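Long-range contact in O-methyltransferase (Coxiella burnetii, PDB 3TR6), which probably transfers a methyl group from S-adenosylmethionine to a hydroxyl oxygen of its substrate: residues Asp149-Leu161 with Leu193-Val207. Sequence-based numbering, arbitrary orientation.
Sequences DKANTDLYYEESL and LIRLFNQKVYKDERV. With SAH (S-adenosyl-L-homocysteine), chain C.
The helical segments 153-161 and 193-203 run side by side in nearly the same direction, their axes 26° apart in direction and 11.0 Å apart at closest approach, with Asp154 level with Phe197 and Tyr157 level with Val201. Tyr157, its ring carried across by a CG anti to the backbone N (chi1 175°), fills the middle. The edge of Phe197 points into its face in a T-shaped stack, centroids 5.4 Å apart, and Val201 CG2 makes a CH-pi contact over the same ring. Tyr157 OH donates to OD2 of Asp204, the first residue past the end of helix 193-203 (2.8 Å), meeting it on the anti side, about 20° out of the carboxylate plane. Alongside this aromatic packing, Lys200 NZ bridges Asp154 OD1 (2.7 Å) and, more loosely, Glu158 OE1 (3.2 Å). Arg206 grips Glu158 OE2 end-on through NH1 and NH2, and Asp204 side-on through NE and NH2, while Leu161 CD1 lies over the centre of its guanidinium, 3.4 Å from CZ. Two helices of the Rossmann-like methyltransferase fold are thus joined on one side of the sheet, the first following Asp149, which binds S-adenosyl-L-homocysteine. With three carboxylates facing two cations, the network probably stabilises the ionised acids, and the double grip on Arg206 limits rotation of its guanidinium.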
ATOM      1  N   ASP A 149     -17.055   1.180  15.237  1.00 43.06           N
ATOM      2  CA  ASP A 149     -18.331   0.528  14.958  1.00 45.61           C
ATOM      3  C   ASP A 149     -18.637   0.578  13.462  1.00 44.00           C
ATOM      4  O   ASP A 149     -18.675   1.653  12.863  1.00 42.18           O
ATOM      5  CB  ASP A 149     -19.465   1.161  15.775  1.00 38.00           C
ATOM      6  CG  ASP A 149     -19.443   2.683  15.737  1.00 49.37           C
ATOM      7  OD1 ASP A 149     -18.379   3.275  16.023  1.00 45.60           O
ATOM      8  OD2 ASP A 149     -20.491   3.288  15.423  1.00 48.39           O
ATOM      9  N   LYS A 150     -18.857  -0.590  12.864  1.00 47.03           N
ATOM     10  CA  LYS A 150     -18.988  -0.697  11.411  1.00 53.36           C
ATOM     11  C   LYS A 150     -20.264  -0.060  10.864  1.00 46.95           C
ATOM     12  O   LYS A 150     -20.311   0.346   9.706  1.00 49.94           O
ATOM     13  CB  LYS A 150     -18.886  -2.157  10.956  1.00 49.10           C
ATOM     14  CG  LYS A 150     -17.689  -2.905  11.529  1.00 47.57           C
ATOM     15  CD  LYS A 150     -16.386  -2.136  11.341  1.00 43.66           C
ATOM     16  CE  LYS A 150     -15.230  -2.852  12.038  1.00 52.55           C
ATOM     17  NZ  LYS A 150     -14.026  -1.988  12.203  1.00 38.55           N
ATOM     18  N   ALA A 151     -21.297   0.025  11.695  1.00 47.91           N
ATOM     19  CA  ALA A 151     -22.557   0.623  11.269  1.00 50.57           C
ATOM     20  C   ALA A 151     -22.359   2.066  10.800  1.00 53.52           C
ATOM     21  O   ALA A 151     -23.076   2.551   9.922  1.00 45.81           O
ATOM     22  CB  ALA A 151     -23.581   0.563  12.395  1.00 40.69           C
ATOM     23  N   ASN A 152     -21.372   2.740  11.383  1.00 43.81           N
ATOM     24  CA  ASN A 152     -21.138   4.151  11.104  1.00 42.45           C
ATOM     25  C   ASN A 152     -19.994   4.451  10.140  1.00 46.65           C
ATOM     26  O   ASN A 152     -19.539   5.593  10.070  1.00 47.94           O
ATOM     27  CB  ASN A 152     -20.897   4.918  12.409  1.00 46.12           C
ATOM     28  CG  ASN A 152     -22.184   5.306  13.106  1.00 46.71           C
ATOM     29  OD1 ASN A 152     -23.193   5.589  12.458  1.00 41.97           O
ATOM     30  ND2 ASN A 152     -22.154   5.328  14.434  1.00 40.33           N
ATOM     31  N   THR A 153     -19.522   3.453   9.394  1.00 39.48           N
ATOM     32  CA  THR A 153     -18.354   3.683   8.545  1.00 45.93           C
ATOM     33  C   THR A 153     -18.624   4.708   7.442  1.00 42.26           C
ATOM     34  O   THR A 153     -17.738   5.485   7.098  1.00 43.67           O
ATOM     35  CB  THR A 153     -17.755   2.382   7.928  1.00 45.33           C
ATOM     36  OG1 THR A 153     -18.540   1.967   6.806  1.00 54.10           O
ATOM     37  CG2 THR A 153     -17.684   1.266   8.955  1.00 41.02           C
ATOM     38  N   ASP A 154     -19.837   4.717   6.893  1.00 40.92           N
ATOM     39  CA  ASP A 154     -20.174   5.697   5.858  1.00 40.58           C
ATOM     40  C   ASP A 154     -20.146   7.110   6.427  1.00 38.95           C
ATOM     41  O   ASP A 154     -19.546   8.011   5.842  1.00 41.21           O
ATOM     42  CB  ASP A 154     -21.538   5.411   5.224  1.00 42.64           C
ATOM     43  CG  ASP A 154     -21.792   6.259   3.985  1.00 41.50           C
ATOM     44  OD1 ASP A 154     -21.320   5.874   2.897  1.00 39.42           O
ATOM     45  OD2 ASP A 154     -22.454   7.312   4.100  1.00 43.80           O
ATOM     46  N   LEU A 155     -20.799   7.294   7.571  1.00 41.91           N
ATOM     47  CA  LEU A 155     -20.733   8.556   8.299  1.00 37.12           C
ATOM     48  C   LEU A 155     -19.286   8.993   8.517  1.00 42.24           C
ATOM     49  O   LEU A 155     -18.894  10.080   8.095  1.00 41.01           O
ATOM     50  CB  LEU A 155     -21.442   8.435   9.649  1.00 43.48           C
ATOM     51  CG  LEU A 155     -21.320   9.655  10.570  1.00 42.98           C
ATOM     52  CD1 LEU A 155     -21.956  10.880   9.928  1.00 37.57           C
ATOM     53  CD2 LEU A 155     -21.943   9.372  11.925  1.00 42.05           C
ATOM     54  N   TYR A 156     -18.501   8.144   9.179  1.00 37.50           N
ATOM     55  CA  TYR A 156     -17.093   8.434   9.450  1.00 34.22           C
ATOM     56  C   TYR A 156     -16.308   8.749   8.179  1.00 36.81           C
ATOM     57  O   TYR A 156     -15.424   9.603   8.181  1.00 35.85           O
ATOM     58  CB  TYR A 156     -16.433   7.260  10.170  1.00 35.90           C
ATOM     59  CG  TYR A 156     -17.040   6.923  11.510  1.00 42.63           C
ATOM     60  CD1 TYR A 156     -17.644   7.903  12.292  1.00 36.86           C
ATOM     61  CD2 TYR A 156     -17.005   5.621  11.997  1.00 36.47           C
ATOM     62  CE1 TYR A 156     -18.196   7.589  13.518  1.00 39.99           C
ATOM     63  CE2 TYR A 156     -17.553   5.305  13.219  1.00 42.21           C
ATOM     64  CZ  TYR A 156     -18.148   6.289  13.976  1.00 42.91           C
ATOM     65  OH  TYR A 156     -18.695   5.962  15.195  1.00 43.50           O
ATOM     66  N   TYR A 157     -16.623   8.037   7.105  1.00 36.13           N
ATOM     67  CA  TYR A 157     -15.970   8.250   5.822  1.00 37.67           C
ATOM     68  C   TYR A 157     -16.301   9.643   5.312  1.00 40.39           C
ATOM     69  O   TYR A 157     -15.413  10.417   4.943  1.00 36.57           O
ATOM     70  CB  TYR A 157     -16.436   7.191   4.817  1.00 36.19           C
ATOM     71  CG  TYR A 157     -15.924   7.377   3.404  1.00 34.51           C
ATOM     72  CD1 TYR A 157     -14.670   6.908   3.033  1.00 31.13           C
ATOM     73  CD2 TYR A 157     -16.701   8.002   2.437  1.00 36.47           C
ATOM     74  CE1 TYR A 157     -14.199   7.066   1.742  1.00 31.31           C
ATOM     75  CE2 TYR A 157     -16.238   8.167   1.141  1.00 37.66           C
ATOM     76  CZ  TYR A 157     -14.984   7.697   0.799  1.00 35.17           C
ATOM     77  OH  TYR A 157     -14.514   7.855  -0.487  1.00 28.14           O
ATOM     78  N   GLU A 158     -17.593   9.954   5.308  1.00 41.29           N
ATOM     79  CA  GLU A 158     -18.087  11.237   4.830  1.00 37.26           C
ATOM     80  C   GLU A 158     -17.480  12.393   5.620  1.00 36.67           C
ATOM     81  O   GLU A 158     -17.103  13.418   5.054  1.00 38.53           O
ATOM     82  CB  GLU A 158     -19.612  11.275   4.925  1.00 37.88           C
ATOM     83  CG  GLU A 158     -20.278  11.857   3.699  1.00 47.03           C
ATOM     84  CD  GLU A 158     -19.881  11.132   2.433  1.00 39.92           C
ATOM     85  OE1 GLU A 158     -19.891   9.886   2.432  1.00 45.44           O
ATOM     86  OE2 GLU A 158     -19.550  11.810   1.441  1.00 38.53           O
ATOM     87  N   GLU A 159     -17.383  12.214   6.932  1.00 35.11           N
ATOM     88  CA  GLU A 159     -16.794  13.219   7.802  1.00 35.54           C
ATOM     89  C   GLU A 159     -15.288  13.319   7.587  1.00 39.55           C
ATOM     90  O   GLU A 159     -14.714  14.408   7.644  1.00 42.91           O
ATOM     91  CB  GLU A 159     -17.097  12.897   9.266  1.00 36.42           C
ATOM     92  CG  GLU A 159     -18.571  12.971   9.622  1.00 43.93           C
ATOM     93  CD  GLU A 159     -19.090  14.396   9.660  1.00 47.44           C
ATOM     94  OE1 GLU A 159     -19.005  15.028  10.736  1.00 54.58           O
ATOM     95  OE2 GLU A 159     -19.584  14.882   8.620  1.00 45.00           O
ATOM     96  N   SER A 160     -14.653  12.179   7.335  1.00 34.75           N
ATOM     97  CA  SER A 160     -13.211  12.139   7.135  1.00 36.58           C
ATOM     98  C   SER A 160     -12.792  12.852   5.853  1.00 35.17           C
ATOM     99  O   SER A 160     -11.691  13.388   5.769  1.00 35.94           O
ATOM    100  CB  SER A 160     -12.702  10.696   7.137  1.00 35.15           C
ATOM    101  OG  SER A 160     -12.767  10.138   8.438  1.00 32.56           O
ATOM    102  N   LEU A 161     -13.668  12.854   4.854  1.00 34.32           N
ATOM    103  CA  LEU A 161     -13.399  13.594   3.627  1.00 36.31           C
ATOM    104  C   LEU A 161     -13.326  15.090   3.901  1.00 32.29           C
ATOM    105  O   LEU A 161     -12.425  15.775   3.424  1.00 35.47           O
ATOM    106  CB  LEU A 161     -14.461  13.307   2.567  1.00 34.45           C
ATOM    107  CG  LEU A 161     -14.147  12.182   1.585  1.00 31.25           C
ATOM    108  CD1 LEU A 161     -15.258  12.056   0.555  1.00 29.83           C
ATOM    109  CD2 LEU A 161     -12.816  12.442   0.907  1.00 27.13           C
ATOM    110  N   LEU A 193     -24.374  -3.408   4.739  1.00 52.79           N
ATOM    111  CA  LEU A 193     -23.846  -2.053   4.873  1.00 52.56           C
ATOM    112  C   LEU A 193     -22.468  -1.912   4.235  1.00 50.74           C
ATOM    113  O   LEU A 193     -22.178  -0.903   3.589  1.00 41.12           O
ATOM    114  CB  LEU A 193     -23.777  -1.628   6.343  1.00 47.27           C
ATOM    115  CG  LEU A 193     -25.043  -1.023   6.942  1.00 57.32           C
ATOM    116  CD1 LEU A 193     -24.726  -0.382   8.279  1.00 59.61           C
ATOM    117  CD2 LEU A 193     -25.651  -0.003   5.992  1.00 52.72           C
ATOM    118  N   ILE A 194     -21.624  -2.921   4.426  1.00 45.66           N
ATOM    119  CA  ILE A 194     -20.263  -2.894   3.903  1.00 38.94           C
ATOM    120  C   ILE A 194     -20.235  -3.161   2.402  1.00 39.43           C
ATOM    121  O   ILE A 194     -19.415  -2.597   1.680  1.00 34.59           O
ATOM    122  CB  ILE A 194     -19.349  -3.889   4.640  1.00 44.60           C
ATOM    123  CG1 ILE A 194     -19.202  -3.475   6.104  1.00 52.03           C
ATOM    124  CG2 ILE A 194     -17.985  -3.958   3.976  1.00 36.22           C
ATOM    125  CD1 ILE A 194     -18.881  -2.002   6.283  1.00 51.68           C
ATOM    126  N   ARG A 195     -21.134  -4.019   1.932  1.00 41.79           N
ATOM    127  CA  ARG A 195     -21.262  -4.254   0.501  1.00 42.81           C
ATOM    128  C   ARG A 195     -21.720  -2.974  -0.185  1.00 40.40           C
ATOM    129  O   ARG A 195     -21.211  -2.601  -1.243  1.00 42.32           O
ATOM    130  CB  ARG A 195     -22.233  -5.403   0.214  1.00 37.57           C
ATOM    131  CG  ARG A 195     -21.631  -6.784   0.425  1.00 42.26           C
ATOM    132  CD  ARG A 195     -22.626  -7.889   0.106  1.00 49.56           C
ATOM    133  NE  ARG A 195     -23.277  -7.674  -1.183  1.00 68.62           N
ATOM    134  CZ  ARG A 195     -22.790  -8.088  -2.349  1.00 65.18           C
ATOM    135  NH1 ARG A 195     -21.641  -8.749  -2.397  1.00 51.29           N
ATOM    136  NH2 ARG A 195     -23.456  -7.841  -3.470  1.00 63.26           N
ATOM    137  N   LEU A 196     -22.676  -2.293   0.436  1.00 40.70           N
ATOM    138  CA  LEU A 196     -23.171  -1.029  -0.085  1.00 41.85           C
ATOM    139  C   LEU A 196     -22.067   0.024  -0.056  1.00 41.20           C
ATOM    140  O   LEU A 196     -21.953   0.839  -0.972  1.00 39.11           O
ATOM    141  CB  LEU A 196     -24.375  -0.556   0.733  1.00 43.22           C
ATOM    142  CG  LEU A 196     -25.179   0.609   0.155  1.00 52.21           C
ATOM    143  CD1 LEU A 196     -25.791   0.221  -1.185  1.00 42.72           C
ATOM    144  CD2 LEU A 196     -26.255   1.054   1.132  1.00 51.49           C
ATOM    145  N   PHE A 197     -21.257  -0.004   0.999  1.00 37.68           N
ATOM    146  CA  PHE A 197     -20.183   0.971   1.186  1.00 35.30           C
ATOM    147  C   PHE A 197     -19.047   0.796   0.182  1.00 37.32           C
ATOM    148  O   PHE A 197     -18.544   1.774  -0.374  1.00 36.94           O
ATOM    149  CB  PHE A 197     -19.631   0.895   2.615  1.00 33.57           C
ATOM    150  CG  PHE A 197     -18.402   1.732   2.836  1.00 34.31           C
ATOM    151  CD1 PHE A 197     -18.504   3.082   3.142  1.00 39.76           C
ATOM    152  CD2 PHE A 197     -17.139   1.169   2.737  1.00 35.69           C
ATOM    153  CE1 PHE A 197     -17.368   3.854   3.344  1.00 37.86           C
ATOM    154  CE2 PHE A 197     -16.000   1.934   2.938  1.00 34.43           C
ATOM    155  CZ  PHE A 197     -16.115   3.277   3.243  1.00 31.68           C
ATOM    156  N   ASN A 198     -18.641  -0.451  -0.039  1.00 37.64           N
ATOM    157  CA  ASN A 198     -17.563  -0.747  -0.974  1.00 31.28           C
ATOM    158  C   ASN A 198     -17.871  -0.281  -2.391  1.00 34.17           C
ATOM    159  O   ASN A 198     -16.990   0.216  -3.089  1.00 35.79           O
ATOM    160  CB  ASN A 198     -17.229  -2.240  -0.966  1.00 34.61           C
ATOM    161  CG  ASN A 198     -16.544  -2.680   0.313  1.00 33.90           C
ATOM    162  OD1 ASN A 198     -15.930  -1.875   1.011  1.00 34.49           O
ATOM    163  ND2 ASN A 198     -16.641  -3.968   0.623  1.00 33.84           N
ATOM    164  N   GLN A 199     -19.123  -0.442  -2.811  1.00 35.88           N
ATOM    165  CA  GLN A 199     -19.553   0.023  -4.126  1.00 36.62           C
ATOM    166  C   GLN A 199     -19.578   1.545  -4.181  1.00 32.83           C
ATOM    167  O   GLN A 199     -19.224   2.145  -5.195  1.00 37.22           O
ATOM    168  CB  GLN A 199     -20.931  -0.538  -4.482  1.00 37.04           C
ATOM    169  CG  GLN A 199     -20.937  -2.031  -4.768  1.00 61.40           C
ATOM    170  CD  GLN A 199     -20.189  -2.394  -6.049  1.00 75.72           C
ATOM    171  OE1 GLN A 199     -19.880  -1.526  -6.872  1.00 59.40           O
ATOM    172  NE2 GLN A 199     -19.897  -3.684  -6.222  1.00 56.05           N
ATOM    173  N   LYS A 200     -19.998   2.162  -3.084  1.00 32.30           N
ATOM    174  CA  LYS A 200     -20.037   3.615  -2.982  1.00 36.52           C
ATOM    175  C   LYS A 200     -18.644   4.221  -3.173  1.00 40.17           C
ATOM    176  O   LYS A 200     -18.471   5.165  -3.949  1.00 39.05           O
ATOM    177  CB  LYS A 200     -20.634   4.034  -1.636  1.00 33.78           C
ATOM    178  CG  LYS A 200     -20.762   5.532  -1.435  1.00 35.12           C
ATOM    179  CD  LYS A 200     -19.620   6.078  -0.595  1.00 37.86           C
ATOM    180  CE  LYS A 200     -19.924   7.485  -0.107  1.00 44.41           C
ATOM    181  NZ  LYS A 200     -21.154   7.528   0.736  1.00 38.45           N
ATOM    182  N   VAL A 201     -17.657   3.670  -2.471  1.00 33.16           N
ATOM    183  CA  VAL A 201     -16.281   4.147  -2.566  1.00 36.26           C
ATOM    184  C   VAL A 201     -15.683   3.894  -3.949  1.00 32.91           C
ATOM    185  O   VAL A 201     -15.000   4.750  -4.506  1.00 37.95           O
ATOM    186  CB  VAL A 201     -15.382   3.508  -1.489  1.00 30.40           C
ATOM    187  CG1 VAL A 201     -13.915   3.757  -1.803  1.00 30.88           C
ATOM    188  CG2 VAL A 201     -15.735   4.041  -0.114  1.00 30.38           C
ATOM    189  N   TYR A 202     -15.945   2.712  -4.494  1.00 30.33           N
ATOM    190  CA  TYR A 202     -15.469   2.347  -5.823  1.00 34.56           C
ATOM    191  C   TYR A 202     -15.982   3.316  -6.895  1.00 42.62           C
ATOM    192  O   TYR A 202     -15.305   3.570  -7.895  1.00 35.49           O
ATOM    193  CB  TYR A 202     -15.890   0.911  -6.152  1.00 31.73           C
ATOM    194  CG  TYR A 202     -15.528   0.460  -7.546  1.00 32.97           C
ATOM    195  CD1 TYR A 202     -14.204   0.409  -7.956  1.00 32.45           C
ATOM    196  CD2 TYR A 202     -16.512   0.076  -8.449  1.00 35.32           C
ATOM    197  CE1 TYR A 202     -13.868  -0.002  -9.230  1.00 37.72           C
ATOM    198  CE2 TYR A 202     -16.188  -0.338  -9.725  1.00 36.34           C
ATOM    199  CZ  TYR A 202     -14.863  -0.376 -10.110  1.00 41.81           C
ATOM    200  OH  TYR A 202     -14.530  -0.791 -11.379  1.00 39.55           O
ATOM    201  N   LYS A 203     -17.175   3.859  -6.673  1.00 40.69           N
ATOM    202  CA  LYS A 203     -17.798   4.772  -7.626  1.00 39.51           C
ATOM    203  C   LYS A 203     -17.511   6.234  -7.298  1.00 43.41           C
ATOM    204  O   LYS A 203     -17.718   7.117  -8.130  1.00 43.66           O
ATOM    205  CB  LYS A 203     -19.313   4.535  -7.685  1.00 44.13           C
ATOM    206  CG  LYS A 203     -19.719   3.304  -8.477  1.00 49.27           C
ATOM    207  CD  LYS A 203     -19.154   3.378  -9.890  1.00 64.07           C
ATOM    208  CE  LYS A 203     -19.549   2.169 -10.724  1.00 74.26           C
ATOM    209  NZ  LYS A 203     -18.951   2.225 -12.087  1.00 66.36           N
ATOM    210  N   ASP A 204     -17.035   6.484  -6.082  1.00 41.97           N
ATOM    211  CA  ASP A 204     -16.793   7.846  -5.613  1.00 38.83           C
ATOM    212  C   ASP A 204     -15.683   8.540  -6.408  1.00 39.89           C
ATOM    213  O   ASP A 204     -14.529   8.115  -6.389  1.00 43.54           O
ATOM    214  CB  ASP A 204     -16.466   7.837  -4.117  1.00 36.67           C
ATOM    215  CG  ASP A 204     -16.386   9.228  -3.528  1.00 38.04           C
ATOM    216  OD1 ASP A 204     -16.635  10.201  -4.267  1.00 43.40           O
ATOM    217  OD2 ASP A 204     -16.085   9.351  -2.322  1.00 33.39           O
ATOM    218  N   GLU A 205     -16.045   9.614  -7.103  1.00 41.19           N
ATOM    219  CA  GLU A 205     -15.099  10.337  -7.948  1.00 41.77           C
ATOM    220  C   GLU A 205     -14.369  11.450  -7.209  1.00 42.24           C
ATOM    221  O   GLU A 205     -13.625  12.221  -7.814  1.00 37.38           O
ATOM    222  CB  GLU A 205     -15.804  10.892  -9.187  1.00 43.82           C
ATOM    223  CG  GLU A 205     -15.924   9.886 -10.321  1.00 62.52           C
ATOM    224  CD  GLU A 205     -16.871  10.346 -11.410  1.00 88.15           C
ATOM    225  OE1 GLU A 205     -17.557  11.370 -11.204  1.00 90.57           O
ATOM    226  OE2 GLU A 205     -16.934   9.685 -12.469  1.00 88.25           O
ATOM    227  N   ARG A 206     -14.578  11.528  -5.900  1.00 36.07           N
ATOM    228  CA  ARG A 206     -13.895  12.508  -5.069  1.00 31.30           C
ATOM    229  C   ARG A 206     -12.543  11.977  -4.606  1.00 41.20           C
ATOM    230  O   ARG A 206     -11.734  12.712  -4.034  1.00 38.64           O
ATOM    231  CB  ARG A 206     -14.752  12.843  -3.854  1.00 34.11           C
ATOM    232  CG  ARG A 206     -16.119  13.388  -4.199  1.00 30.43           C
ATOM    233  CD  ARG A 206     -16.970  13.545  -2.963  1.00 23.28           C
ATOM    234  NE  ARG A 206     -17.357  12.255  -2.406  1.00 33.59           N
ATOM    235  CZ  ARG A 206     -18.127  12.105  -1.337  1.00 34.95           C
ATOM    236  NH1 ARG A 206     -18.596  13.171  -0.706  1.00 33.95           N
ATOM    237  NH2 ARG A 206     -18.427  10.889  -0.899  1.00 34.58           N
ATOM    238  N   VAL A 207     -12.306  10.693  -4.862  1.00 40.66           N
ATOM    239  CA  VAL A 207     -11.105  10.024  -4.379  1.00 36.56           C
ATOM    240  C   VAL A 207     -10.468   9.129  -5.434  1.00 36.61           C
ATOM    241  O   VAL A 207     -11.113   8.735  -6.403  1.00 38.37           O
ATOM    242  CB  VAL A 207     -11.411   9.143  -3.149  1.00 30.16           C
ATOM    243  CG1 VAL A 207     -11.942   9.979  -2.007  1.00 30.78           C
ATOM    244  CG2 VAL A 207     -12.407   8.049  -3.521  1.00 33.41           C
TER
HETATM  245  N   SAH C 224      -7.725   0.124  15.722  1.00 35.42           N
HETATM  246  CA  SAH C 224      -8.012  -0.630  16.910  1.00 37.43           C
HETATM  247  CB  SAH C 224      -9.264  -1.475  16.744  1.00 29.64           C
HETATM  248  CG  SAH C 224     -10.476  -1.054  17.543  1.00 40.52           C
HETATM  249  SD  SAH C 224     -11.885  -2.152  17.537  1.00 37.09           S
HETATM  250  C   SAH C 224      -6.859  -1.514  17.237  1.00 39.23           C
HETATM  251  O   SAH C 224      -7.036  -2.497  18.009  1.00 39.81           O
HETATM  252  OXT SAH C 224      -5.720  -1.293  16.755  1.00 34.01           O
HETATM  253  C5' SAH C 224     -13.391  -1.204  17.693  1.00 37.87           C
HETATM  254  C4' SAH C 224     -13.405  -0.160  18.673  1.00 44.23           C
HETATM  255  O4' SAH C 224     -14.429   0.833  18.318  1.00 41.33           O
HETATM  256  C3' SAH C 224     -13.790  -0.695  19.996  1.00 45.83           C
HETATM  257  O3' SAH C 224     -12.804  -0.412  20.900  1.00 43.38           O
HETATM  258  C2' SAH C 224     -15.030   0.011  20.355  1.00 49.06           C
HETATM  259  O2' SAH C 224     -15.039   0.328  21.690  1.00 43.11           O
HETATM  260  C1' SAH C 224     -14.972   1.246  19.533  1.00 46.32           C
HETATM  261  N9  SAH C 224     -16.241   1.932  19.309  1.00 48.01           N
HETATM  262  C8  SAH C 224     -17.445   1.366  19.127  1.00 46.66           C
HETATM  263  N7  SAH C 224     -18.340   2.351  18.948  1.00 42.07           N
HETATM  264  C5  SAH C 224     -17.708   3.540  19.015  1.00 46.53           C
HETATM  265  C6  SAH C 224     -18.123   4.870  18.907  1.00 39.75           C
HETATM  266  N6  SAH C 224     -19.495   5.193  18.675  1.00 34.75           N
HETATM  267  N1  SAH C 224     -17.206   5.846  19.026  1.00 44.20           N
HETATM  268  C2  SAH C 224     -15.916   5.561  19.247  1.00 48.99           C
HETATM  269  N3  SAH C 224     -15.487   4.298  19.358  1.00 42.87           N
HETATM  270  C4  SAH C 224     -16.358   3.274  19.246  1.00 49.27           C